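Local atomic coordinates of flagella basal body P-ring formation protein flgA (Salmonella typhimurium, PDB entry 3TEE), a protein that takes part in assembling the P-ring of the bacterial flagellum in the periplasm, where it may act as a chaperone or modulator of ring formation. Residues P34-P39 against A57-E62; N69-G74 against R98-Q103; R107-I112 against Q128-T133. All coordinates share one frame; numbering follows the deposited sequence.

Contact 1 of 3, residues P34-P39 against A57-E62; sequences PSCEQP and ARCANE
Pro-39 comes to Cys-59 with their CA atoms 5.2 Å apart, where the irregular loop 34-39 passes the end of the strand in segment 57-62. Beyond that strand the chain reverses in a type II beta turn from Cys-59 to Glu-62, closed by backbone bonds in both directions between these two residues, which brings Glu-62 round to face the loop. The covalent link is the disulfide Cys-36 SG to Cys-59 SG, 2.1 Å long with a chi3 of -73°. Cys-36 places its sulfur between its own backbone N and carbonyl carbon (chi1 67°), which carries it across to the strand. Over the bridge lies the Pro-34 ring, its CB 3.5 Å from Cys-59 SG and its CG 3.9 Å from Ala-57 CB. The carboxylate of Glu-62 then takes hold of Ser-35 twice: Ser-35 N gives a 3.0 Å bond to Glu-62 OE1, meeting it on the syn side, while Ser-35 OG reaches the syn lone pair of Glu-62 OE2 at 2.7 Å. Arg-64 NE forms a salt bridge with the same Glu-62 OE1, a second partner for this oxygen. The arrangement is a disulfide that ties a loop to the end of a beta hairpin, beside the type II turn between strands 53-59 and 62-79.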
# COMPACT_ATOMS: atom_id res chain seq x y z
N PRO A 34 -16.36 30.30 11.18
CA PRO A 34 -17.52 30.62 10.31
C PRO A 34 -18.68 31.22 11.12
O PRO A 34 -18.87 30.84 12.28
CB PRO A 34 -17.89 29.27 9.71
CG PRO A 34 -17.32 28.27 10.62
CD PRO A 34 -16.06 28.85 11.13
N SER A 35 -19.43 32.16 10.53
CA SER A 35 -20.55 32.84 11.20
C SER A 35 -21.86 32.07 11.05
O SER A 35 -22.76 32.27 11.86
CB SER A 35 -20.76 34.23 10.61
OG SER A 35 -19.56 34.99 10.64
N CYS A 36 -22.02 31.29 9.97
CA CYS A 36 -23.29 30.61 9.74
C CYS A 36 -23.52 29.44 10.69
O CYS A 36 -22.59 28.95 11.34
CB CYS A 36 -23.45 30.21 8.28
SG CYS A 36 -22.29 28.93 7.75
N GLU A 37 -24.78 28.99 10.75
CA GLU A 37 -25.24 27.90 11.62
C GLU A 37 -24.67 26.54 11.18
O GLU A 37 -24.30 25.73 12.03
CB GLU A 37 -26.77 27.85 11.52
CG GLU A 37 -27.49 27.10 12.61
CD GLU A 37 -29.00 27.20 12.48
OE1 GLU A 37 -29.52 28.34 12.46
OE2 GLU A 37 -29.66 26.14 12.38
N GLN A 38 -24.65 26.29 9.85
CA GLN A 38 -24.21 25.01 9.32
C GLN A 38 -23.12 25.23 8.24
O GLN A 38 -23.41 25.14 7.06
CB GLN A 38 -25.44 24.25 8.76
CG GLN A 38 -25.18 22.76 8.47
CD GLN A 38 -26.24 22.12 7.59
OE1 GLN A 38 -27.29 22.70 7.30
NE2 GLN A 38 -25.92 20.96 7.05
N PRO A 39 -21.87 25.55 8.62
CA PRO A 39 -20.83 25.74 7.59
C PRO A 39 -20.56 24.46 6.81
O PRO A 39 -20.74 23.37 7.34
CB PRO A 39 -19.59 26.15 8.38
CG PRO A 39 -19.85 25.75 9.78
CD PRO A 39 -21.32 25.72 9.99
N ALA A 57 -13.93 26.04 5.89
CA ALA A 57 -15.30 26.13 6.40
C ALA A 57 -15.98 27.24 5.62
O ALA A 57 -15.55 28.40 5.68
CB ALA A 57 -15.30 26.44 7.89
N ARG A 58 -17.00 26.88 4.83
CA ARG A 58 -17.68 27.86 3.99
C ARG A 58 -19.03 28.24 4.54
O ARG A 58 -19.76 27.38 4.99
CB ARG A 58 -17.87 27.33 2.56
CG ARG A 58 -16.58 27.24 1.73
CD ARG A 58 -16.95 26.85 0.30
NE ARG A 58 -15.83 26.92 -0.64
CZ ARG A 58 -14.91 25.97 -0.77
NH1 ARG A 58 -13.93 26.11 -1.65
NH2 ARG A 58 -14.95 24.88 -0.01
N CYS A 59 -19.38 29.51 4.40
CA CYS A 59 -20.69 30.09 4.71
C CYS A 59 -20.98 31.01 3.55
O CYS A 59 -20.06 31.29 2.75
CB CYS A 59 -20.66 30.89 6.02
SG CYS A 59 -20.50 29.91 7.52
N ALA A 60 -22.21 31.54 3.46
CA ALA A 60 -22.50 32.57 2.46
C ALA A 60 -21.47 33.72 2.73
O ALA A 60 -21.29 34.10 3.89
CB ALA A 60 -23.92 33.09 2.67
N ASN A 61 -20.76 34.19 1.70
CA ASN A 61 -19.74 35.25 1.84
C ASN A 61 -18.54 34.95 2.74
O ASN A 61 -17.85 35.90 3.14
CB ASN A 61 -20.35 36.64 2.21
CG ASN A 61 -21.65 36.91 1.53
OD1 ASN A 61 -21.74 36.94 0.30
ND2 ASN A 61 -22.70 37.02 2.33
N GLU A 62 -18.26 33.66 3.07
CA GLU A 62 -17.07 33.34 3.84
C GLU A 62 -16.43 32.07 3.38
O GLU A 62 -17.12 31.09 3.12
CB GLU A 62 -17.35 33.17 5.35
CG GLU A 62 -17.91 34.39 6.06
CD GLU A 62 -18.39 34.13 7.47
OE1 GLU A 62 -17.89 33.19 8.12
OE2 GLU A 62 -19.24 34.91 7.95

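Contact 2 of 3, residues N69-G74 against R98-Q103. With GOL (glycerol), chain D.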
# COMPACT_ATOMS: atom_id res chain seq x y z
N ASN A 69 -6.41 20.37 15.36
CA ASN A 69 -5.64 19.19 15.72
C ASN A 69 -6.68 18.07 15.92
O ASN A 69 -7.66 18.23 16.64
CB ASN A 69 -4.82 19.40 17.00
CG ASN A 69 -4.10 18.12 17.39
OD1 ASN A 69 -4.57 17.36 18.23
ND2 ASN A 69 -3.06 17.77 16.67
N VAL A 70 -6.47 16.95 15.24
CA VAL A 70 -7.38 15.82 15.33
C VAL A 70 -6.65 14.63 15.96
O VAL A 70 -5.75 14.06 15.36
CB VAL A 70 -7.99 15.46 13.95
CG1 VAL A 70 -8.93 14.26 14.04
CG2 VAL A 70 -8.67 16.66 13.31
N GLN A 71 -7.05 14.26 17.16
CA GLN A 71 -6.51 13.07 17.82
C GLN A 71 -7.39 11.90 17.40
O GLN A 71 -8.61 11.97 17.59
CB GLN A 71 -6.55 13.23 19.35
CG GLN A 71 -5.73 14.40 19.88
CD GLN A 71 -5.70 14.47 21.39
OE1 GLN A 71 -6.50 13.85 22.09
NE2 GLN A 71 -4.72 15.18 21.93
N ALA A 72 -6.81 10.87 16.77
CA ALA A 72 -7.61 9.72 16.33
C ALA A 72 -6.97 8.46 16.88
O ALA A 72 -5.77 8.26 16.68
CB ALA A 72 -7.70 9.66 14.81
N THR A 73 -7.74 7.69 17.67
CA THR A 73 -7.25 6.43 18.27
C THR A 73 -7.92 5.27 17.53
O THR A 73 -9.12 5.33 17.24
CB THR A 73 -7.48 6.38 19.80
OG1 THR A 73 -6.82 7.49 20.40
CG2 THR A 73 -6.92 5.11 20.46
N GLY A 74 -7.12 4.27 17.17
CA GLY A 74 -7.60 3.11 16.44
C GLY A 74 -6.49 2.09 16.27
O GLY A 74 -5.40 2.22 16.85
N ARG A 98 -3.74 -0.99 19.48
CA ARG A 98 -4.58 0.21 19.58
C ARG A 98 -3.68 1.37 19.99
O ARG A 98 -2.90 1.26 20.93
CB ARG A 98 -5.69 0.01 20.63
CG ARG A 98 -6.60 1.26 20.82
CD ARG A 98 -7.52 1.21 22.08
NE ARG A 98 -8.35 2.43 22.24
CZ ARG A 98 -9.29 2.78 21.38
NH1 ARG A 98 -9.98 3.90 21.56
NH2 ARG A 98 -9.52 2.05 20.30
N GLY A 99 -3.78 2.49 19.27
CA GLY A 99 -2.96 3.64 19.62
C GLY A 99 -3.40 4.90 18.90
O GLY A 99 -4.31 4.87 18.06
N ARG A 100 -2.70 5.99 19.19
CA ARG A 100 -2.92 7.29 18.58
C ARG A 100 -2.36 7.30 17.14
O ARG A 100 -1.13 7.38 16.91
CB ARG A 100 -2.30 8.38 19.47
CG ARG A 100 -3.17 8.73 20.70
CD ARG A 100 -4.30 9.73 20.36
NE ARG A 100 -3.73 10.99 19.87
CZ ARG A 100 -3.21 11.93 20.65
NH1 ARG A 100 -3.27 11.81 21.97
NH2 ARG A 100 -2.66 13.01 20.12
N LEU A 101 -3.27 7.16 16.15
CA LEU A 101 -2.92 7.14 14.72
C LEU A 101 -2.16 8.39 14.30
O LEU A 101 -1.26 8.30 13.48
CB LEU A 101 -4.19 6.99 13.84
CG LEU A 101 -5.11 5.82 14.19
CD1 LEU A 101 -6.35 5.83 13.29
CD2 LEU A 101 -4.38 4.46 14.09
N ASP A 102 -2.51 9.53 14.90
CA ASP A 102 -1.89 10.82 14.60
C ASP A 102 -0.47 10.90 15.17
O ASP A 102 0.25 11.85 14.87
CB ASP A 102 -2.76 12.00 15.11
CG ASP A 102 -3.05 11.90 16.60
OD1 ASP A 102 -3.76 10.93 17.01
OD2 ASP A 102 -2.58 12.79 17.36
N GLN A 103 -0.06 9.92 16.00
CA GLN A 103 1.32 9.90 16.53
C GLN A 103 2.17 8.82 15.88
O GLN A 103 3.34 8.66 16.23
CB GLN A 103 1.33 9.80 18.06
CG GLN A 103 0.87 11.11 18.71
CD GLN A 103 0.68 11.01 20.19
OE1 GLN A 103 0.43 9.94 20.75
NE2 GLN A 103 0.78 12.15 20.86
C1 GOL D . -0.03 15.60 15.29
O1 GOL D . 1.36 15.97 15.20
C2 GOL D . -0.45 15.04 16.64
O2 GOL D . -1.84 15.23 16.78
C3 GOL D . 0.32 15.63 17.86
O3 GOL D . -0.32 15.22 19.10
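Gln-71 lays its side chain over one face of the Arg-100 guanidinium, with the amide and guanidinium planes 25° apart and Gln-71 CG 3.4 Å from Arg-100 NH2. The arginine reaches this position by folding back at chi2 and chi3 (-82° and -61°), and Gln-103 CD lies over the rim of the opposite face. Asp-102 meets the guanidinium at its edge, in plane and side-on: Arg-100 NE bonds to Asp-102 OD1 at 2.9 Å and Arg-100 NH2 to Asp-102 OD2 at 2.8 Å, both through syn lone pairs. In the antiparallel pairing of strands 62-79 and 94-100, Gly-74 and Gly-99 form a hydrogen-bonded pair, Thr-73 and Arg-100 a non-hydrogen-bonded one. Beyond it, as the chain turns into the 3-10 segment 101-103, Ala-72 O still accepts Leu-101 N at 2.8 Å, while Ala-72 N turns to Asp-102 OD1 at 3.1 Å, well above the carboxylate plane, in place of a backbone carbonyl. Farther back, Arg-98 extends so that Thr-73 CG2 sits over one guanidinium face, 3.4 Å from Arg-98 CZ, while salt bridges to Asp-20 and Glu-21 hold its nitrogens. A glycerol, probably from the crystallisation liquor, joins the segments through its O2, which accepts from Asn-69 ND2 at 2.8 Å and donates to Asp-102 OD2 at 2.6 Å.

Contact 3 of 3, residues R107-I112 against Q128-T133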
# COMPACT_ATOMS: atom_id res chain seq x y z
N ARG A 107 3.41 6.41 6.87
CA ARG A 107 2.95 5.23 6.13
C ARG A 107 2.88 3.94 6.99
O ARG A 107 3.31 2.87 6.54
CB ARG A 107 3.79 5.02 4.85
CG ARG A 107 3.54 6.09 3.77
CD ARG A 107 4.54 5.97 2.64
NE ARG A 107 4.21 4.88 1.71
CZ ARG A 107 5.10 4.20 1.00
NH1 ARG A 107 6.39 4.46 1.12
NH2 ARG A 107 4.70 3.23 0.19
N THR A 108 2.35 4.05 8.21
CA THR A 108 2.16 2.87 9.06
C THR A 108 0.97 2.13 8.45
O THR A 108 -0.05 2.75 8.13
CB THR A 108 1.88 3.25 10.53
OG1 THR A 108 3.04 3.88 11.06
CG2 THR A 108 1.51 2.03 11.41
N VAL A 109 1.09 0.80 8.33
CA VAL A 109 0.01 -0.05 7.84
C VAL A 109 -1.12 -0.05 8.88
O VAL A 109 -0.87 -0.26 10.07
CB VAL A 109 0.50 -1.48 7.51
CG1 VAL A 109 -0.66 -2.36 7.07
CG2 VAL A 109 1.59 -1.46 6.44
N LEU A 110 -2.37 0.20 8.45
CA LEU A 110 -3.49 0.23 9.38
C LEU A 110 -4.37 -1.00 9.25
O LEU A 110 -4.97 -1.46 10.24
CB LEU A 110 -4.34 1.51 9.18
CG LEU A 110 -3.61 2.85 9.29
CD1 LEU A 110 -4.56 3.99 9.02
CD2 LEU A 110 -2.90 3.01 10.65
N ASP A 111 -4.41 -1.55 8.05
CA ASP A 111 -5.23 -2.70 7.70
C ASP A 111 -4.36 -3.93 7.60
O ASP A 111 -3.48 -3.98 6.76
CB ASP A 111 -5.96 -2.40 6.38
CG ASP A 111 -6.71 -3.54 5.74
OD1 ASP A 111 -6.92 -3.49 4.51
OD2 ASP A 111 -7.12 -4.48 6.47
N ILE A 112 -4.64 -4.92 8.44
CA ILE A 112 -3.92 -6.19 8.51
C ILE A 112 -3.89 -6.93 7.15
O ILE A 112 -2.96 -7.70 6.89
CB ILE A 112 -4.51 -7.05 9.66
CG1 ILE A 112 -3.56 -8.15 10.15
CG2 ILE A 112 -5.92 -7.57 9.33
CD1 ILE A 112 -2.35 -7.66 10.99
N GLN A 128 7.30 -2.33 17.32
CA GLN A 128 7.51 -1.42 16.20
C GLN A 128 6.26 -1.31 15.29
O GLN A 128 5.81 -2.33 14.79
CB GLN A 128 8.68 -1.96 15.36
CG GLN A 128 9.40 -0.95 14.49
CD GLN A 128 10.89 -1.20 14.36
OE1 GLN A 128 11.44 -2.29 14.68
NE2 GLN A 128 11.57 -0.19 13.86
N PRO A 129 5.74 -0.11 14.96
CA PRO A 129 4.67 -0.02 13.95
C PRO A 129 5.23 -0.47 12.60
O PRO A 129 6.40 -0.18 12.26
CB PRO A 129 4.33 1.48 13.92
CG PRO A 129 4.84 2.02 15.22
CD PRO A 129 6.11 1.24 15.46
N VAL A 130 4.44 -1.24 11.85
CA VAL A 130 4.86 -1.74 10.55
C VAL A 130 4.61 -0.65 9.51
O VAL A 130 3.45 -0.28 9.26
CB VAL A 130 4.16 -3.08 10.18
CG1 VAL A 130 4.49 -3.50 8.74
CG2 VAL A 130 4.54 -4.19 11.17
N GLN A 131 5.69 -0.12 8.94
CA GLN A 131 5.60 0.91 7.89
C GLN A 131 5.79 0.29 6.52
O GLN A 131 6.52 -0.69 6.40
CB GLN A 131 6.61 2.03 8.11
CG GLN A 131 6.38 2.83 9.39
CD GLN A 131 7.59 3.68 9.66
OE1 GLN A 131 8.48 3.30 10.42
NE2 GLN A 131 7.67 4.85 9.03
N LEU A 132 5.12 0.84 5.50
CA LEU A 132 5.24 0.37 4.10
C LEU A 132 6.70 0.39 3.58
O LEU A 132 7.09 -0.50 2.84
CB LEU A 132 4.31 1.16 3.16
CG LEU A 132 2.80 0.92 3.33
CD1 LEU A 132 2.01 1.90 2.48
CD2 LEU A 132 2.41 -0.50 2.92
N THR A 133 7.51 1.35 4.06
CA THR A 133 8.94 1.43 3.72
C THR A 133 9.79 0.28 4.30
O THR A 133 10.92 0.10 3.85
CB THR A 133 9.52 2.79 4.15
OG1 THR A 133 9.16 3.06 5.51
CG2 THR A 133 9.09 3.93 3.24
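Val-130 O receives the shortest polar bond of this contact, from Val-109 N at 2.8 Å, an almost straight bond with an N-H...O angle of 172°. It also takes a CA-H...O contact from Thr-108 CA at 3.4 Å. Two residues along, Leu-132 N bonds to Arg-107 O at 2.9 Å, and Gln-131 CA approaches that same carbonyl. The two bonds flank the pair Thr-108 and Gln-131, whose CA atoms lie 4.1 Å apart, and together they make a single bridge between two loops, short of a regular sheet. To one side of the bridge, Val-109 turns CG2 toward Leu-132 CD2, 3.7 Å away, the two side chains meeting at about a right angle; Val-77 of strand 62-79 packs against Val-109 as well. Arg-107 likewise crosses Leu-132 at about a right angle, its chain bent at chi3 (79°), with Leu-132 CB under one guanidinium face and 3.6 Å from Arg-107 NH2. Thr-108 rests CG2 against Pro-129 CB at 3.8 Å, while its hydroxyl is bonded to Pro-105 O and Gln-131 NE2 to Pro-106 O. Since the two direct bonds use backbone groups and the side chains add mainly van der Waals contact, the pairing depends on the course of the main chain, and the exposed arginine spreads its flat group over aliphatic carbon without an ionic partner across the contact.

Overall arrangement
The three contacts follow one another in series along the chain, each closing before the next opens. The centre of contact 1 lies far out, about 37 Å from the chain's centre, and that of contact 3 only about 9 Å from it. Strand 62-79 runs through the arrangement: it follows the hairpin turn of contact 1, pairs with strand 94-100 in contact 2, and its far end hydrogen-bonds to both loops of contact 3. The centres of contacts 1 and 2 are about 28 Å apart on one antiparallel sheet; those of contacts 2 and 3 are about 14 Å apart, and there Leu-101 CD2 packs on Leu-110 CD2 at 4.0 Å. One long strand thus connects the disulfide-bridged end with the middle of this open form of FlgA.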